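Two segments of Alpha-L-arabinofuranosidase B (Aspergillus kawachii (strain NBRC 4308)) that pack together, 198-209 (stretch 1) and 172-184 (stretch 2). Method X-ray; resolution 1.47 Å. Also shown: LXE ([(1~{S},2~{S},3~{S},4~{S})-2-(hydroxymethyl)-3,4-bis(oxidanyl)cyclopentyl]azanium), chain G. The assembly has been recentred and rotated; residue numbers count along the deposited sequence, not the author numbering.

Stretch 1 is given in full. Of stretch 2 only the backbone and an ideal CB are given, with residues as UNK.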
# COMPACT_ATOMS: atom_id res chain seq x y z
N PRO A 198 3.16 -10.88 10.87
CA PRO A 198 2.66 -9.66 11.53
C PRO A 198 1.47 -9.94 12.42
O PRO A 198 0.94 -11.05 12.41
CB PRO A 198 2.26 -8.81 10.33
CG PRO A 198 1.72 -9.85 9.34
CD PRO A 198 2.63 -11.05 9.52
N TRP A 199 1.02 -8.95 13.18
CA TRP A 199 -0.09 -9.04 14.13
C TRP A 199 -1.07 -7.92 13.83
O TRP A 199 -0.63 -6.80 13.52
CB TRP A 199 0.35 -8.93 15.59
CG TRP A 199 1.42 -9.95 15.92
CD1 TRP A 199 1.21 -11.25 16.18
CD2 TRP A 199 2.83 -9.70 16.00
NE1 TRP A 199 2.43 -11.87 16.38
CE2 TRP A 199 3.43 -10.94 16.31
CE3 TRP A 199 3.65 -8.59 15.83
CZ2 TRP A 199 4.82 -11.06 16.42
CZ3 TRP A 199 5.02 -8.70 15.96
CH2 TRP A 199 5.59 -9.95 16.22
N ILE A 200 -2.34 -8.20 14.03
CA ILE A 200 -3.36 -7.14 14.18
C ILE A 200 -3.29 -6.68 15.61
O ILE A 200 -3.42 -7.51 16.52
CB ILE A 200 -4.78 -7.63 13.87
CG1 ILE A 200 -4.87 -8.18 12.44
CG2 ILE A 200 -5.75 -6.52 14.15
CD1 ILE A 200 -6.11 -9.00 12.22
N MET A 201 -3.08 -5.39 15.79
CA MET A 201 -3.11 -4.82 17.15
C MET A 201 -3.98 -3.57 17.12
O MET A 201 -4.47 -3.18 16.05
CB MET A 201 -1.70 -4.49 17.62
CG MET A 201 -0.86 -5.74 17.67
SD MET A 201 0.76 -5.53 18.52
CE MET A 201 1.73 -4.99 17.15
N VAL A 202 -4.16 -2.96 18.27
CA VAL A 202 -4.95 -1.71 18.36
C VAL A 202 -4.02 -0.62 18.85
O VAL A 202 -3.44 -0.75 19.93
CB VAL A 202 -6.20 -1.83 19.22
CG1 VAL A 202 -6.93 -0.52 19.35
CG2 VAL A 202 -7.11 -2.92 18.64
N ASP A 203 -3.94 0.43 18.06
CA ASP A 203 -3.14 1.63 18.41
C ASP A 203 -4.05 2.49 19.26
O ASP A 203 -5.06 3.04 18.77
CB ASP A 203 -2.63 2.32 17.15
CG ASP A 203 -1.59 3.39 17.40
OD1 ASP A 203 -1.42 3.72 18.63
OD2 ASP A 203 -0.92 3.78 16.38
N MET A 204 -3.66 2.66 20.54
CA MET A 204 -4.42 3.52 21.48
C MET A 204 -3.56 4.74 21.87
O MET A 204 -4.00 5.46 22.77
CB MET A 204 -4.82 2.73 22.72
CG MET A 204 -5.79 1.61 22.40
SD MET A 204 -6.55 0.92 23.91
CE MET A 204 -7.14 -0.65 23.27
N GLU A 205 -2.48 4.96 21.14
CA GLU A 205 -1.46 6.02 21.33
C GLU A 205 -0.53 5.65 22.50
O GLU A 205 -1.01 5.29 23.60
CB GLU A 205 -2.11 7.40 21.51
CG GLU A 205 -1.11 8.56 21.53
CD GLU A 205 -0.26 8.73 20.30
OE1 GLU A 205 -0.39 9.69 19.54
OE2 GLU A 205 0.70 7.77 19.97
N ASN A 206 0.75 5.76 22.20
CA ASN A 206 1.89 5.36 23.07
C ASN A 206 1.75 3.89 23.42
O ASN A 206 2.28 3.43 24.44
CB ASN A 206 1.97 6.25 24.32
CG ASN A 206 2.00 7.73 23.97
OD1 ASN A 206 1.39 8.51 24.68
ND2 ASN A 206 2.69 8.12 22.92
N ASN A 207 1.15 3.12 22.53
CA ASN A 207 1.00 1.66 22.72
C ASN A 207 0.25 1.12 21.48
O ASN A 207 -0.81 1.62 21.21
CB ASN A 207 0.25 1.27 23.99
CG ASN A 207 1.17 0.80 25.12
OD1 ASN A 207 2.10 0.01 24.93
ND2 ASN A 207 0.97 1.41 26.29
N LEU A 208 0.80 0.04 20.93
CA LEU A 208 0.05 -0.92 20.10
C LEU A 208 -0.24 -2.07 21.03
O LEU A 208 0.73 -2.60 21.65
CB LEU A 208 0.90 -1.34 18.93
CG LEU A 208 1.44 -0.25 18.01
CD1 LEU A 208 2.27 -0.86 16.90
CD2 LEU A 208 0.34 0.60 17.44
N PHE A 209 -1.48 -2.41 21.21
CA PHE A 209 -1.92 -3.49 22.11
C PHE A 209 -2.32 -4.72 21.31
O PHE A 209 -3.20 -4.66 20.45
CB PHE A 209 -3.07 -3.02 22.99
CG PHE A 209 -2.65 -2.07 24.09
CD1 PHE A 209 -1.93 -2.55 25.17
CD2 PHE A 209 -3.03 -0.75 24.09
CE1 PHE A 209 -1.58 -1.71 26.21
CE2 PHE A 209 -2.72 0.08 25.15
CZ PHE A 209 -1.96 -0.40 26.18
N UNK A 172 -0.89 15.30 15.99
CA UNK A 172 0.18 15.18 17.00
C UNK A 172 -0.24 14.24 18.12
O UNK A 172 -1.43 13.90 18.26
CB UNK A 172 0.54 16.55 17.58
N UNK A 173 0.76 13.77 18.88
CA UNK A 173 0.55 12.88 20.04
C UNK A 173 -0.01 13.70 21.20
O UNK A 173 0.79 14.42 21.83
CB UNK A 173 1.85 12.19 20.45
N UNK A 174 -1.28 13.58 21.47
CA UNK A 174 -1.98 14.24 22.60
C UNK A 174 -2.18 13.28 23.76
O UNK A 174 -2.93 13.65 24.69
CB UNK A 174 -3.34 14.79 22.15
N UNK A 175 -1.60 12.09 23.70
CA UNK A 175 -1.53 11.20 24.86
C UNK A 175 -2.23 9.87 24.73
O UNK A 175 -3.08 9.68 23.83
CB UNK A 175 -2.11 11.92 26.08
N UNK A 176 -1.98 9.03 25.71
CA UNK A 176 -2.66 7.72 25.85
C UNK A 176 -4.16 7.92 25.74
O UNK A 176 -4.76 8.81 26.41
CB UNK A 176 -2.31 7.05 27.18
N UNK A 177 -4.83 7.06 24.96
CA UNK A 177 -6.28 7.10 24.82
C UNK A 177 -6.82 8.04 23.76
O UNK A 177 -8.05 8.08 23.62
CB UNK A 177 -6.90 7.49 26.17
N UNK A 178 -5.95 8.76 23.07
CA UNK A 178 -6.34 9.73 22.03
C UNK A 178 -6.29 9.10 20.64
O UNK A 178 -6.30 9.81 19.63
CB UNK A 178 -5.43 10.96 22.08
N UNK A 179 -6.30 7.78 20.60
CA UNK A 179 -6.38 7.02 19.33
C UNK A 179 -7.12 5.72 19.61
O UNK A 179 -7.09 5.17 20.72
CB UNK A 179 -4.99 6.74 18.75
N UNK A 180 -7.77 5.21 18.57
CA UNK A 180 -8.23 3.81 18.56
C UNK A 180 -8.29 3.37 17.09
O UNK A 180 -9.26 3.76 16.37
CB UNK A 180 -9.59 3.65 19.25
N UNK A 181 -7.26 2.67 16.67
CA UNK A 181 -7.11 2.31 15.26
C UNK A 181 -6.53 0.90 15.13
O UNK A 181 -5.76 0.42 15.96
CB UNK A 181 -6.22 3.32 14.54
N UNK A 182 -6.97 0.23 14.07
CA UNK A 182 -6.33 -1.01 13.58
C UNK A 182 -4.88 -0.75 13.25
O UNK A 182 -4.60 0.21 12.52
CB UNK A 182 -7.06 -1.56 12.35
N UNK A 183 -4.01 -1.63 13.69
CA UNK A 183 -2.62 -1.68 13.26
C UNK A 183 -2.34 -3.07 12.65
O UNK A 183 -2.80 -4.08 13.19
CB UNK A 183 -1.68 -1.39 14.43
N UNK A 184 -1.57 -3.11 11.58
CA UNK A 184 -1.06 -4.39 11.02
C UNK A 184 0.41 -4.24 10.70
O UNK A 184 0.77 -3.39 9.90
CB UNK A 184 -1.83 -4.80 9.77
C1' LXE G . 1.62 7.99 18.95
C2' LXE G . 1.20 7.77 17.50
O2' LXE G . 0.12 8.57 17.15
C3' LXE G . 0.89 6.34 17.52
O3' LXE G . 0.66 5.87 16.13
C4' LXE G . 2.17 5.77 18.08
C5' LXE G . 1.99 4.42 18.73
O5' LXE G . 0.98 4.37 19.71
C6' LXE G . 2.64 6.89 19.11
N1' LXE G . 4.00 7.29 18.66

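Position 172 has a CB pointing away, with nothing of stretch 1 within 5.5 Å, so many residues would serve; it is T172.

At position 173 the CB points toward stretch 1 and lies 3.5 Å from E205 OE1 and 4.8 Å from N206 ND2. An amide donor favors an acceptor here, so Asp, Asn or a longer polar residue would suit, although the nearby carboxylate makes an acid less obvious. The residue is D173. N206 ND2 donates to D173 OD2 at 2.6 Å, while D173 OD1 accepts from the backbone N of 175 at 2.9 Å, so both carboxylate oxygens are engaged.

At 174 the CB points away from stretch 1, and a small polar residue is as good as any: T174.

Position 175 has phi/psi of 117/171, where a CB would jam against the preceding carbonyl O. The backbone alone calls for glycine, and G175 it is. It opens a type II turn to 178, closed by the bond from N of 178 to G175 O at 3.1 Å.

The CB of 176 points away overall but touches the loop, 4.2 Å from E205 O. Several residues would fit; A176 adds that CB, but its backbone comes closer, with A176 CA 3.7 Å from E205 O.

Position 177, at 87/-1, again sets a CB against the carbonyl before it, so glycine is expected. G177 N donates to M204 O at 2.8 Å, tying the turn to stretch 1.

At 178 CB runs sideways, 4.9 Å from E205 CB, and the choice is loose; H178 covers little of stretch 1.

Position 179 points toward stretch 1, its CB 3.7 Å from D203 O, with the ligand and the carboxylates of D203 and E205 beyond. These make an acid unwelcome; a long, flexible, uncharged side chain would suit. M179 reaches in: its CE lies 3.3 Å from D203 OD2 and its SD 3.1 Å from LXE O2'. The ligand is bonded covalently to E205 OE2 through C1'.

Position 180 points away, so polar or apolar chains are possible; E180 CG brushes V202 CG1 at 4.2 Å.

At 181 CB shares a face with D203, 4.4 Å from D203 O. A small residue is one option, and A181 takes it, pairing by backbone with D203 in both directions.

At 182 the CB is 5.4 Å from I200 CG2, and a beta-branched residue suits an extended strand. I182, on the face of I200 and V202, partners V202 in a non-hydrogen-bonded antiparallel pair; its side chain comes no nearer than 4.5 Å to stretch 1.

Position 183 lies on the face of M201 and D203, its CB 4.1 Å from L208 CD2, so a large apolar or aromatic residue could pack against M201 and L208. Y183 does: L208 CD1 sits over its ring face, 3.6 Å from the centroid, and M201 CE is 3.6 Å from Y183 CE2.

Finally, 184 pairs with I200 on the other face, near P198, inviting an aliphatic chain. L184 CD1 lies 4.1 Å from P198 CB and 4.2 Å from I200 CG1.

Stretch 2 (172-184) TDTGAGHMEAIYL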
# COMPACT_ATOMS: atom_id res chain seq x y z
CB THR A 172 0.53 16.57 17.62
OG1 THR A 172 -0.53 16.99 18.47
CG2 THR A 172 0.81 17.59 16.54
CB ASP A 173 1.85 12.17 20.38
CG ASP A 173 1.75 11.16 21.50
OD1 ASP A 173 0.74 11.19 22.25
OD2 ASP A 173 2.74 10.42 21.67
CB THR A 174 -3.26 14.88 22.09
OG1 THR A 174 -4.05 13.84 21.49
CG2 THR A 174 -2.96 15.96 21.08
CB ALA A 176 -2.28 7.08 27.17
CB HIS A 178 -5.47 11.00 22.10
CG HIS A 178 -5.81 11.80 23.34
ND1 HIS A 178 -6.50 13.00 23.27
CD2 HIS A 178 -5.56 11.58 24.66
CE1 HIS A 178 -6.68 13.49 24.50
NE2 HIS A 178 -6.07 12.68 25.37
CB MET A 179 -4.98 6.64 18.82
CG MET A 179 -4.35 7.75 18.04
SD MET A 179 -2.69 7.35 17.52
CE MET A 179 -3.15 6.16 16.25
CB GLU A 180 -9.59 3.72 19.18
CG GLU A 180 -10.09 2.28 19.34
CD GLU A 180 -11.37 2.22 20.14
OE1 GLU A 180 -12.42 2.68 19.67
OE2 GLU A 180 -11.28 1.68 21.30
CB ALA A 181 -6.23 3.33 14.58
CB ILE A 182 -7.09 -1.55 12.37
CG1 ILE A 182 -8.52 -1.91 12.70
CG2 ILE A 182 -6.32 -2.73 11.77
CD1 ILE A 182 -9.40 -2.06 11.45
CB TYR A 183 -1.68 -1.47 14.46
CG TYR A 183 -0.25 -1.80 14.14
CD1 TYR A 183 0.61 -0.85 13.60
CD2 TYR A 183 0.28 -3.07 14.33
CE1 TYR A 183 1.90 -1.15 13.22
CE2 TYR A 183 1.57 -3.38 13.96
CZ TYR A 183 2.40 -2.43 13.41
OH TYR A 183 3.67 -2.74 12.97
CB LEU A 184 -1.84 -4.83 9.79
CG LEU A 184 -1.37 -6.15 9.19
CD1 LEU A 184 -1.51 -7.33 10.12
CD2 LEU A 184 -2.11 -6.42 7.89
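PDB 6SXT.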